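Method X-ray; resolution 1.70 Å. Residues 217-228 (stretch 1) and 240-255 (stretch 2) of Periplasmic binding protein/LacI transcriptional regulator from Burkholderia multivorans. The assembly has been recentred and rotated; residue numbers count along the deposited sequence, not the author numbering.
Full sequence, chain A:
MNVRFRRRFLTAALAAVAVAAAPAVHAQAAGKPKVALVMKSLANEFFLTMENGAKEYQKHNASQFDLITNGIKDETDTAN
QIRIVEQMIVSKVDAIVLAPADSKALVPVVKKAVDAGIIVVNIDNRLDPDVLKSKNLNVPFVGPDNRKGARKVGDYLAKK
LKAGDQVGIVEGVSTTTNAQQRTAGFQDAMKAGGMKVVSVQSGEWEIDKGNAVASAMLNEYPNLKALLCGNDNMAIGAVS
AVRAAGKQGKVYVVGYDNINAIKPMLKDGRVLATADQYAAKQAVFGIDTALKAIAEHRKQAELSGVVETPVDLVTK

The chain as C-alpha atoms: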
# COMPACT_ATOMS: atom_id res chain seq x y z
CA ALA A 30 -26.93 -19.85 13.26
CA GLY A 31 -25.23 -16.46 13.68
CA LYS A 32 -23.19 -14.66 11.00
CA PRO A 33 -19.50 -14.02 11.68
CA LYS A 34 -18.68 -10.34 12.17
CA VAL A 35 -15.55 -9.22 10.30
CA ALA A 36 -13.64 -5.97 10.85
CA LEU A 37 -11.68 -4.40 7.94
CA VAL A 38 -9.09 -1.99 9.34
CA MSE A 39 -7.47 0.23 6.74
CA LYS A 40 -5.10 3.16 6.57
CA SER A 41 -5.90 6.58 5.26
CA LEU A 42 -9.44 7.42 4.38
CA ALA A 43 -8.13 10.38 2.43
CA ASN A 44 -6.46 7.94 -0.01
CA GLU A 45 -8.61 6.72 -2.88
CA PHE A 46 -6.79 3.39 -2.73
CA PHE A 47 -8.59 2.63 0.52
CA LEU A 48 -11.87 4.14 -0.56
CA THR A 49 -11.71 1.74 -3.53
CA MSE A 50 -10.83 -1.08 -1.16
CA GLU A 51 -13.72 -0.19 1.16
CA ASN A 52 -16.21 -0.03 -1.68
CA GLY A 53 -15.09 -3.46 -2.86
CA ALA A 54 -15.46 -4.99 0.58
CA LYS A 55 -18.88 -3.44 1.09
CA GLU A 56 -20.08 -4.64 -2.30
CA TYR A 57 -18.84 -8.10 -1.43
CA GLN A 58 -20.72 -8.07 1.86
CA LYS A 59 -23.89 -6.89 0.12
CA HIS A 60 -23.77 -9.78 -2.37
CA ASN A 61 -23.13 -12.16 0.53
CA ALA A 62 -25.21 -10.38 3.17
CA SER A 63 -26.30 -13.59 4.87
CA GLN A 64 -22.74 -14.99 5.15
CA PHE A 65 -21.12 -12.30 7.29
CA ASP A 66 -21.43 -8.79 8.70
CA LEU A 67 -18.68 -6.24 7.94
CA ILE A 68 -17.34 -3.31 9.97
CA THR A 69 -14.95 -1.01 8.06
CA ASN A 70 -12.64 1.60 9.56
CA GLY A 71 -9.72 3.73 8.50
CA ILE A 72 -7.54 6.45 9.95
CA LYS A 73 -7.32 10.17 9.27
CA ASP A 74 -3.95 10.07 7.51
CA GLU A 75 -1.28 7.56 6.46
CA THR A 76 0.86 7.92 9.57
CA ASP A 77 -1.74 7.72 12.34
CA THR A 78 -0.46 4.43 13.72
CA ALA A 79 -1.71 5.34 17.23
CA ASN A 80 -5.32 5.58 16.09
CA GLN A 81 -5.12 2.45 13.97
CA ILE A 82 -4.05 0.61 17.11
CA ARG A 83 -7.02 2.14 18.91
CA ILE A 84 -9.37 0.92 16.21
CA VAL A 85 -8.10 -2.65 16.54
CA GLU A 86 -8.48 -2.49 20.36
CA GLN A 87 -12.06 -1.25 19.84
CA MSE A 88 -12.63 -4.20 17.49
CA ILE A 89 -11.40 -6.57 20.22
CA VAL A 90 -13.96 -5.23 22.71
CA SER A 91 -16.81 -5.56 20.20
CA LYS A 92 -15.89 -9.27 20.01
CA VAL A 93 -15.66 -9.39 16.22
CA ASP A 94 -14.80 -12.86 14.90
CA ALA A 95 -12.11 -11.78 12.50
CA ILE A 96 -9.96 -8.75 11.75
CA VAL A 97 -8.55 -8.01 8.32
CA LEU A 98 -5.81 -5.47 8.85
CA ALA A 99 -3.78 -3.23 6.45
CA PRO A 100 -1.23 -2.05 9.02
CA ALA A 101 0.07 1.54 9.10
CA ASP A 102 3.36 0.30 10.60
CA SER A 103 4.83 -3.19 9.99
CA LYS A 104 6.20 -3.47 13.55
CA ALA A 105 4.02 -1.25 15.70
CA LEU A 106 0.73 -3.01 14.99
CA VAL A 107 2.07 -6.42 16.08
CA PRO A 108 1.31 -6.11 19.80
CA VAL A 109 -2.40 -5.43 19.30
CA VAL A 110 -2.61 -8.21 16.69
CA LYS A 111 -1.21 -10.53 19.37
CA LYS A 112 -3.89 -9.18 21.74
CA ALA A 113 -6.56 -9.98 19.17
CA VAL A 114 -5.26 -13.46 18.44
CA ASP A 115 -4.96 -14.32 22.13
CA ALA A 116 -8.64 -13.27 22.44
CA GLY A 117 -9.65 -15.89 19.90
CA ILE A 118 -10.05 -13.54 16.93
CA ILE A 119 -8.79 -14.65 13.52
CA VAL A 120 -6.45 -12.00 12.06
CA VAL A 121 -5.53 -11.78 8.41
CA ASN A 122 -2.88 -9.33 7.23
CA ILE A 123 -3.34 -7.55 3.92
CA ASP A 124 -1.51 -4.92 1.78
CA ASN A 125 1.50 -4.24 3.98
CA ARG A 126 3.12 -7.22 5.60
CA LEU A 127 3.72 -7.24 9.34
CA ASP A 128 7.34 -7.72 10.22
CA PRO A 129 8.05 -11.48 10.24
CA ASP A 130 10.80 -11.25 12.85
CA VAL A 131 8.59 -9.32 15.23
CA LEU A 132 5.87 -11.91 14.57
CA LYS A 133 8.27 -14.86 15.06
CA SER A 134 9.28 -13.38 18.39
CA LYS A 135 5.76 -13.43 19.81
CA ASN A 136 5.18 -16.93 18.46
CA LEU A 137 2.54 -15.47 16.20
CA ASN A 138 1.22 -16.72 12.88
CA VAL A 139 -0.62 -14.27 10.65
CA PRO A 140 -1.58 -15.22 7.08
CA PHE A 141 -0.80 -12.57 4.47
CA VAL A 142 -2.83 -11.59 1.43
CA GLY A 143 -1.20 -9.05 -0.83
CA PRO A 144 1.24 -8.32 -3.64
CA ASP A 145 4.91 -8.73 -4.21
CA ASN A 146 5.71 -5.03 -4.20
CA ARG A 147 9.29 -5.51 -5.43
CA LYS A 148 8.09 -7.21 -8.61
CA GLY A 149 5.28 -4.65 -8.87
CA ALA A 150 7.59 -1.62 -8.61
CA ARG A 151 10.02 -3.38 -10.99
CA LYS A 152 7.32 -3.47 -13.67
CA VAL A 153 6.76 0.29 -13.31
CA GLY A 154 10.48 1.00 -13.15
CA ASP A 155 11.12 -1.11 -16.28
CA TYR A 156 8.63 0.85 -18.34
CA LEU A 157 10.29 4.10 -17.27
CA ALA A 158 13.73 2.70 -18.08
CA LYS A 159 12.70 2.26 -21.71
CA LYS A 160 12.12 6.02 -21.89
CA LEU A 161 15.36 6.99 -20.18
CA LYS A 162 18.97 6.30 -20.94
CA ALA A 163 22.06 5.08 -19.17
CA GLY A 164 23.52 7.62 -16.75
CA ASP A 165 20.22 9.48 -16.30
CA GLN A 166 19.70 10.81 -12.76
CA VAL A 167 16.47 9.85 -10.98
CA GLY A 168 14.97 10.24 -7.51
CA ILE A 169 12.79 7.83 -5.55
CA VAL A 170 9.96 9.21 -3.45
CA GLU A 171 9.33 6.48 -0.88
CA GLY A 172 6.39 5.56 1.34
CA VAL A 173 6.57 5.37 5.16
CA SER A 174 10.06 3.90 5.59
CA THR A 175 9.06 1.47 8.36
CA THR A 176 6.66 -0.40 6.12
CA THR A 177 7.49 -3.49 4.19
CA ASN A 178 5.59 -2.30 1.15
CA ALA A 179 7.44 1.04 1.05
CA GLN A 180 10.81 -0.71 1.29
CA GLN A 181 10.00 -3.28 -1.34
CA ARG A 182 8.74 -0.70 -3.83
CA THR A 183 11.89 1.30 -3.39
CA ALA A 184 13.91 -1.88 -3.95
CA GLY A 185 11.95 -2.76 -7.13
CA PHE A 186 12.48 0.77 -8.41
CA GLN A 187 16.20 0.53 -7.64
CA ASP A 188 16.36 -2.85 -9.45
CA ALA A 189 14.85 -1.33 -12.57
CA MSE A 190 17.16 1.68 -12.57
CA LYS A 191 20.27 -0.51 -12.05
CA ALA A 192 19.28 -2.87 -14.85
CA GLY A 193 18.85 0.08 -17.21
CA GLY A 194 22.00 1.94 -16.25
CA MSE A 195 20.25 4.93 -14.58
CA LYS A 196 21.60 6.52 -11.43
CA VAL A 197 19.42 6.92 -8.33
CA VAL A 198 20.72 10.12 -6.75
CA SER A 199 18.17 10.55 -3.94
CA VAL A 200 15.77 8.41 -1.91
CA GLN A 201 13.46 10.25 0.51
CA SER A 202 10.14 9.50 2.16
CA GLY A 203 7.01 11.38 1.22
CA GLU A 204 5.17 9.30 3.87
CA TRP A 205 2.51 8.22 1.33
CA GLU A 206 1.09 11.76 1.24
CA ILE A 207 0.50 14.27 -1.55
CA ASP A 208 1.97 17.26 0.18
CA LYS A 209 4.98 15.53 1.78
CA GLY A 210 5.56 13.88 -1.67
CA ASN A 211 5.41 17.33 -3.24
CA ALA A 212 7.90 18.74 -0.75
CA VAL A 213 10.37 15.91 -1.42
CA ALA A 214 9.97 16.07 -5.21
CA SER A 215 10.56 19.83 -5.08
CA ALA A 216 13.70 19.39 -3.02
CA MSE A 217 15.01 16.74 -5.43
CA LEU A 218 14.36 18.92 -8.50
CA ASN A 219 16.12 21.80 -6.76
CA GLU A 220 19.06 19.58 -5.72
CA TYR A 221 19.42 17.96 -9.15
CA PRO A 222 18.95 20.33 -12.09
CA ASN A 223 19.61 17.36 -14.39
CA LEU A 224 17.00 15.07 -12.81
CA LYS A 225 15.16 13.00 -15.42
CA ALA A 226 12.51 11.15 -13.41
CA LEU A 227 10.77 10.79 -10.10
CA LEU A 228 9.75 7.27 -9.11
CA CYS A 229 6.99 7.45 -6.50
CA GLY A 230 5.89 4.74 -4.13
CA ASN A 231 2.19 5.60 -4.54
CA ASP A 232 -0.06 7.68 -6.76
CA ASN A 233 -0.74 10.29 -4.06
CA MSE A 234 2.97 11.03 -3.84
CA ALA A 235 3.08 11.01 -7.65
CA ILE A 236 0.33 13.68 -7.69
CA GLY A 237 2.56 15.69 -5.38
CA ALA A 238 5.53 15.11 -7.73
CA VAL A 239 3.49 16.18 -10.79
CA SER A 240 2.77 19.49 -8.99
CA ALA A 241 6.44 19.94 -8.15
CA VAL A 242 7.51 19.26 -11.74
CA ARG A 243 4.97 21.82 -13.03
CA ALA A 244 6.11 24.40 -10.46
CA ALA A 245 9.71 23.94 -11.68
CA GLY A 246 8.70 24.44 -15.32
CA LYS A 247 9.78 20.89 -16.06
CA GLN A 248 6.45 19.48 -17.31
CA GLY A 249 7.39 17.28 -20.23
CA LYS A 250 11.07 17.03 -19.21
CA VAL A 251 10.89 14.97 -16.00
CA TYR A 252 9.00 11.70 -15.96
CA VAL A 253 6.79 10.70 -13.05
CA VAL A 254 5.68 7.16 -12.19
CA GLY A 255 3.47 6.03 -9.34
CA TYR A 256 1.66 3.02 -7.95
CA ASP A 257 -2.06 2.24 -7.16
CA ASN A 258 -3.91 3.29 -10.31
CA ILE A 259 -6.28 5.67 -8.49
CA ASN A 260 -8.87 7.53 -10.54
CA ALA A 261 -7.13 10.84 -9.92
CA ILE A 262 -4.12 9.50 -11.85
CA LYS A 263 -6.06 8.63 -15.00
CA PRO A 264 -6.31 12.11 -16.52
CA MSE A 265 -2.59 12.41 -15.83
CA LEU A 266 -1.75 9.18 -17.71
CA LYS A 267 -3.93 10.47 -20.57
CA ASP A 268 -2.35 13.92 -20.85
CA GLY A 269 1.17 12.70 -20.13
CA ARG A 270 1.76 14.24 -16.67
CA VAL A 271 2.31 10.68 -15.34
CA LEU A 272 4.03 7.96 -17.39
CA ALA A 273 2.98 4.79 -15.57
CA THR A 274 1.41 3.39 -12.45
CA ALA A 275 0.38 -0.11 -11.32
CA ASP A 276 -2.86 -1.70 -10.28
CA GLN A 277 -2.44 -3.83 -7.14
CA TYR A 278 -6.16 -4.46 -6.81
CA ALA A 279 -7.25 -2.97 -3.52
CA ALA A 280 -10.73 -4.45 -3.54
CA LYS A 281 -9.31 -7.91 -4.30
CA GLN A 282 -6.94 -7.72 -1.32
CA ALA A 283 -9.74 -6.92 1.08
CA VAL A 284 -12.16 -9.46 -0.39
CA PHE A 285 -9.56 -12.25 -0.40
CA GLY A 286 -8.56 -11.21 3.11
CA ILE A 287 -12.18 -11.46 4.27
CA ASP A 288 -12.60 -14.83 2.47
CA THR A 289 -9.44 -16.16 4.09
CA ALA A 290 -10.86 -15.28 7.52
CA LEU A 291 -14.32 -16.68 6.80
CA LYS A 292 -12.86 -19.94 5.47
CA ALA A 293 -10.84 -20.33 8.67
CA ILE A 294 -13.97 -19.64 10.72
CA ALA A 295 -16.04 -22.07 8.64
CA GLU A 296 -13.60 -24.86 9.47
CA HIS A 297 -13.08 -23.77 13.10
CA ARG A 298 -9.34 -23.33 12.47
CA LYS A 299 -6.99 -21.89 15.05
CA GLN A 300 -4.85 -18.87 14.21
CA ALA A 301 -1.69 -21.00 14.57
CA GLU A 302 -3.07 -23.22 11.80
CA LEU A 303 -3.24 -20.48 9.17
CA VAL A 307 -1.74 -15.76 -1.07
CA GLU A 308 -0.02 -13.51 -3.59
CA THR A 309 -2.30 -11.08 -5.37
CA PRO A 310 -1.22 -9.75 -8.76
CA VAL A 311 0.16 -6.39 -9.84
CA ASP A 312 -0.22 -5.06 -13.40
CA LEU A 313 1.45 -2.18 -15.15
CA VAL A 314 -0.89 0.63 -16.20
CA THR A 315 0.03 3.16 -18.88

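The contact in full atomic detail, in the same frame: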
# COMPACT_ATOMS: atom_id res chain seq x y z
N MSE A 217 14.16 17.52 -4.53
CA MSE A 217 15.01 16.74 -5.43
C MSE A 217 15.26 17.49 -6.75
O MSE A 217 16.38 17.48 -7.25
CB MSE A 217 14.37 15.38 -5.71
CG MSE A 217 14.48 14.47 -4.58
SE MSE A 217 13.48 12.85 -5.03
CE MSE A 217 13.99 11.88 -3.38
N LEU A 218 14.22 18.11 -7.30
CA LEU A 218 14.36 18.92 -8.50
C LEU A 218 15.31 20.09 -8.26
O LEU A 218 16.12 20.45 -9.12
CB LEU A 218 12.99 19.43 -8.97
CG LEU A 218 12.08 18.31 -9.47
CD1 LEU A 218 10.63 18.79 -9.47
CD2 LEU A 218 12.46 17.83 -10.85
N ASN A 219 15.20 20.70 -7.09
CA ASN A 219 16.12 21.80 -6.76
C ASN A 219 17.55 21.28 -6.61
O ASN A 219 18.50 21.94 -7.05
CB ASN A 219 15.70 22.53 -5.48
CG ASN A 219 14.49 23.42 -5.69
OD1 ASN A 219 14.36 24.06 -6.72
ND2 ASN A 219 13.62 23.49 -4.70
N GLU A 220 17.71 20.12 -5.98
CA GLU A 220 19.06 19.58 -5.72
C GLU A 220 19.74 19.11 -7.01
O GLU A 220 20.97 19.21 -7.15
CB GLU A 220 18.99 18.41 -4.72
CG GLU A 220 20.37 17.96 -4.21
CD GLU A 220 20.29 16.86 -3.15
OE1 GLU A 220 19.18 16.50 -2.71
OE2 GLU A 220 21.35 16.36 -2.74
N TYR A 221 18.93 18.55 -7.92
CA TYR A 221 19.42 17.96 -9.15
C TYR A 221 18.80 18.62 -10.39
O TYR A 221 17.78 18.19 -10.90
CB TYR A 221 19.13 16.46 -9.13
CG TYR A 221 19.92 15.81 -8.03
CD1 TYR A 221 21.27 15.59 -8.18
CD2 TYR A 221 19.31 15.45 -6.82
CE1 TYR A 221 22.01 15.03 -7.17
CE2 TYR A 221 20.06 14.89 -5.80
CZ TYR A 221 21.40 14.69 -5.99
OH TYR A 221 22.15 14.13 -4.99
N PRO A 222 19.44 19.66 -10.89
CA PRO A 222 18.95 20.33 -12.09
C PRO A 222 18.85 19.40 -13.30
O PRO A 222 18.07 19.66 -14.21
CB PRO A 222 19.99 21.43 -12.34
CG PRO A 222 20.74 21.57 -11.07
CD PRO A 222 20.64 20.28 -10.33
N ASN A 223 19.61 18.31 -13.29
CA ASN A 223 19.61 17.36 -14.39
C ASN A 223 18.72 16.13 -14.14
O ASN A 223 18.80 15.16 -14.88
CB ASN A 223 21.04 16.92 -14.66
CG ASN A 223 21.99 18.09 -14.83
OD1 ASN A 223 22.87 18.34 -14.00
ND2 ASN A 223 21.80 18.82 -15.90
N LEU A 224 17.88 16.18 -13.13
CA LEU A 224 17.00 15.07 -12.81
C LEU A 224 16.10 14.72 -13.98
O LEU A 224 15.54 15.61 -14.62
CB LEU A 224 16.14 15.39 -11.59
CG LEU A 224 15.63 14.14 -10.88
CD1 LEU A 224 16.79 13.51 -10.12
CD2 LEU A 224 14.47 14.47 -9.95
N LYS A 225 15.96 13.42 -14.27
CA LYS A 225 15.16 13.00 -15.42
C LYS A 225 13.85 12.31 -15.05
O LYS A 225 12.96 12.22 -15.89
CB LYS A 225 15.98 12.05 -16.28
CG LYS A 225 17.19 12.70 -16.89
CD LYS A 225 16.77 13.61 -18.03
CE LYS A 225 17.99 14.01 -18.85
NZ LYS A 225 17.60 14.70 -20.11
N ALA A 226 13.72 11.83 -13.81
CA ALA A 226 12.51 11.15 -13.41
C ALA A 226 12.37 11.10 -11.91
O ALA A 226 13.35 11.14 -11.16
CB ALA A 226 12.47 9.75 -13.96
N LEU A 227 11.13 11.00 -11.49
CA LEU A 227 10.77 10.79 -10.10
C LEU A 227 9.94 9.53 -10.01
O LEU A 227 8.88 9.45 -10.62
CB LEU A 227 9.97 11.96 -9.57
CG LEU A 227 10.78 13.26 -9.45
CD1 LEU A 227 9.91 14.52 -9.56
CD2 LEU A 227 11.60 13.26 -8.17
N LEU A 228 10.43 8.55 -9.24
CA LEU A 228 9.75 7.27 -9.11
C LEU A 228 9.08 7.26 -7.74
O LEU A 228 9.78 7.28 -6.71
CB LEU A 228 10.73 6.11 -9.23
CG LEU A 228 11.51 5.93 -10.55
CD1 LEU A 228 12.56 7.00 -10.75
CD2 LEU A 228 12.13 4.54 -10.58
N SER A 240 2.81 18.08 -9.37
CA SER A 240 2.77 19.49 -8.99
C SER A 240 4.14 20.13 -8.88
O SER A 240 4.34 21.29 -9.25
CB SER A 240 2.04 19.66 -7.66
OG SER A 240 0.67 19.30 -7.80
N ALA A 241 5.10 19.38 -8.33
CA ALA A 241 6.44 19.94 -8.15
C ALA A 241 7.12 20.14 -9.51
O ALA A 241 7.81 21.14 -9.73
CB ALA A 241 7.29 19.02 -7.24
N VAL A 242 6.93 19.18 -10.41
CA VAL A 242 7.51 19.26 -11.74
C VAL A 242 6.94 20.47 -12.47
O VAL A 242 7.70 21.24 -13.03
CB VAL A 242 7.26 17.95 -12.54
CG1 VAL A 242 7.62 18.10 -13.99
CG2 VAL A 242 8.07 16.81 -11.94
N ARG A 243 5.62 20.62 -12.44
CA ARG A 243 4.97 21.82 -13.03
C ARG A 243 5.54 23.12 -12.44
O ARG A 243 5.87 24.06 -13.17
CB ARG A 243 3.47 21.75 -12.83
CG ARG A 243 2.70 22.95 -13.48
CD ARG A 243 1.27 23.08 -12.94
NE ARG A 243 0.40 24.02 -13.70
CZ ARG A 243 0.16 25.29 -13.37
NH1 ARG A 243 0.72 25.85 -12.30
NH2 ARG A 243 -0.66 26.03 -14.12
N ALA A 244 5.67 23.18 -11.12
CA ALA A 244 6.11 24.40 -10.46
C ALA A 244 7.56 24.75 -10.84
O ALA A 244 7.96 25.93 -10.80
CB ALA A 244 5.98 24.26 -8.97
N ALA A 245 8.34 23.74 -11.22
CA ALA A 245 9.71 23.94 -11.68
C ALA A 245 9.82 24.18 -13.18
O ALA A 245 10.92 24.32 -13.71
CB ALA A 245 10.55 22.73 -11.30
N GLY A 246 8.69 24.23 -13.88
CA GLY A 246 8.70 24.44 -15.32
C GLY A 246 9.28 23.27 -16.09
O GLY A 246 9.82 23.42 -17.20
N LYS A 247 9.18 22.08 -15.49
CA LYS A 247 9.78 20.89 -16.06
C LYS A 247 8.74 19.92 -16.60
O LYS A 247 9.10 18.79 -16.95
CB LYS A 247 10.65 20.18 -15.00
CG LYS A 247 11.90 20.95 -14.63
CD LYS A 247 12.99 20.76 -15.65
CE LYS A 247 14.28 21.46 -15.24
NZ LYS A 247 15.21 21.56 -16.40
N GLN A 248 7.47 20.35 -16.71
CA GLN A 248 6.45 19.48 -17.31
C GLN A 248 6.96 19.07 -18.68
O GLN A 248 7.46 19.89 -19.44
CB GLN A 248 5.09 20.19 -17.41
N GLY A 249 6.94 17.77 -18.95
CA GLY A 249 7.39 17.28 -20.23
C GLY A 249 8.87 16.95 -20.31
O GLY A 249 9.32 16.42 -21.32
N LYS A 250 9.62 17.24 -19.24
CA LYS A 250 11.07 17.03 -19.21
C LYS A 250 11.51 16.07 -18.10
O LYS A 250 12.63 15.56 -18.10
CB LYS A 250 11.77 18.36 -19.04
CG LYS A 250 11.50 19.35 -20.19
CD LYS A 250 12.25 20.65 -20.00
CE LYS A 250 12.15 21.55 -21.24
NZ LYS A 250 10.76 21.74 -21.74
N VAL A 251 10.62 15.85 -17.14
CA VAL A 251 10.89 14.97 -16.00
C VAL A 251 9.73 14.01 -15.92
O VAL A 251 8.58 14.44 -15.82
CB VAL A 251 11.04 15.76 -14.68
CG1 VAL A 251 11.19 14.81 -13.47
CG2 VAL A 251 12.23 16.70 -14.77
N TYR A 252 10.03 12.72 -16.05
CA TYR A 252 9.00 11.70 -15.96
C TYR A 252 8.59 11.46 -14.52
O TYR A 252 9.41 11.56 -13.60
CB TYR A 252 9.50 10.39 -16.57
CG TYR A 252 9.59 10.40 -18.08
CD1 TYR A 252 8.44 10.44 -18.85
CD2 TYR A 252 10.81 10.33 -18.73
CE1 TYR A 252 8.49 10.42 -20.23
CE2 TYR A 252 10.87 10.33 -20.12
CZ TYR A 252 9.70 10.37 -20.86
OH TYR A 252 9.75 10.37 -22.24
N VAL A 253 7.31 11.14 -14.34
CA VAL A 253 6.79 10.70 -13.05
C VAL A 253 6.09 9.34 -13.19
O VAL A 253 5.26 9.16 -14.08
CB VAL A 253 5.79 11.71 -12.46
CG1 VAL A 253 5.19 11.22 -11.17
CG2 VAL A 253 6.44 13.06 -12.26
N VAL A 254 6.44 8.40 -12.31
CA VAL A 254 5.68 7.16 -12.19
C VAL A 254 5.18 7.02 -10.78
O VAL A 254 5.77 7.53 -9.84
CB VAL A 254 6.49 5.93 -12.60
CG1 VAL A 254 6.86 6.01 -14.11
CG2 VAL A 254 7.73 5.77 -11.70
N GLY A 255 4.07 6.27 -10.63
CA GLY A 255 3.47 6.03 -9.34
C GLY A 255 3.10 4.58 -9.18
O GLY A 255 3.71 3.69 -9.77
O HOH W 1 13.12 13.04 -18.50

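The two stretches are joined first of all by backbone. The strand segments that pair Ala-226, Leu-227 and Leu-228 with Tyr-252, Val-253 and Val-254 run parallel, their axes only 8° apart, and three hydrogen bonds stitch them together. Tyr-252 uses both of its backbone polar groups: its N donates to Lys-225 O at 3.0 Å, and its O accepts from Leu-227 N at 2.8 Å. Val-254 N then donates to Leu-227 O at 3.1 Å. This is the alternating pattern of a parallel ladder, in which one residue bonds to the two neighbours of its partner, here Tyr-252 to the residues flanking Ala-226. The N-H...O angles, 160° to 164°, are close to straight. The same carbonyls also receive CA-H...O contacts, from Val-251 CA to Lys-225 O (3.4 Å), from Ala-226 CA to Tyr-252 O (3.1 Å) and from Val-253 CA to Leu-227 O (3.4 Å).

At the start of the ladder a water donates to Lys-225 O at 2.7 Å and to Lys-250 O at 2.6 Å. Lys-225 O and Lys-250 O lie 4.0 Å apart and, both being acceptors, cannot bond to each other, so the water links them.

Side chains alternate across the sheet. Ala-226, Leu-228, Tyr-252 and Val-254 share one face, where Ala-226 CB meets Tyr-252 CB at 4.0 Å and Leu-228 CB meets Val-254 CG2 at 3.9 Å. The small methyl of Ala-226 suits a buried position beside the base of Tyr-252, whose ring leads away from the first stretch. Branching at CB makes valine at home in a strand, and Val-254 places a methyl directly against its neighbour.

Leu-227 and Val-253 point to the other face, toward the helical segments. Leu-227 is long enough to reach both Val-242 of the second helix (CD1 to CG2, 3.8 Å) and Val-251 (CD1 to CG1, 4.1 Å). Leu-218, on the first helix, points toward the second stretch and has the largest area covered by it. Its CD1 lies 4.0 Å from Ala-241 CB, 4.1 Å from Val-242 CG2 and 4.3 Å from Ala-245 CB, while its CD2 touches Val-251 CG2 at 4.1 Å. The alanines offer short side chains, leaving room for the leucine's branched end. Val-251 fits between Leu-218 and Leu-227, and its CG2 also lies 3.5 Å from Leu-224 O.

At one margin of this apolar centre lie Lys-225, Lys-247 and Lys-250. Lys-247 reaches in with its NZ 4.1 Å from Pro-222 O, too far to call a hydrogen bond, while the side chain of Lys-225 starts out away from the second stretch.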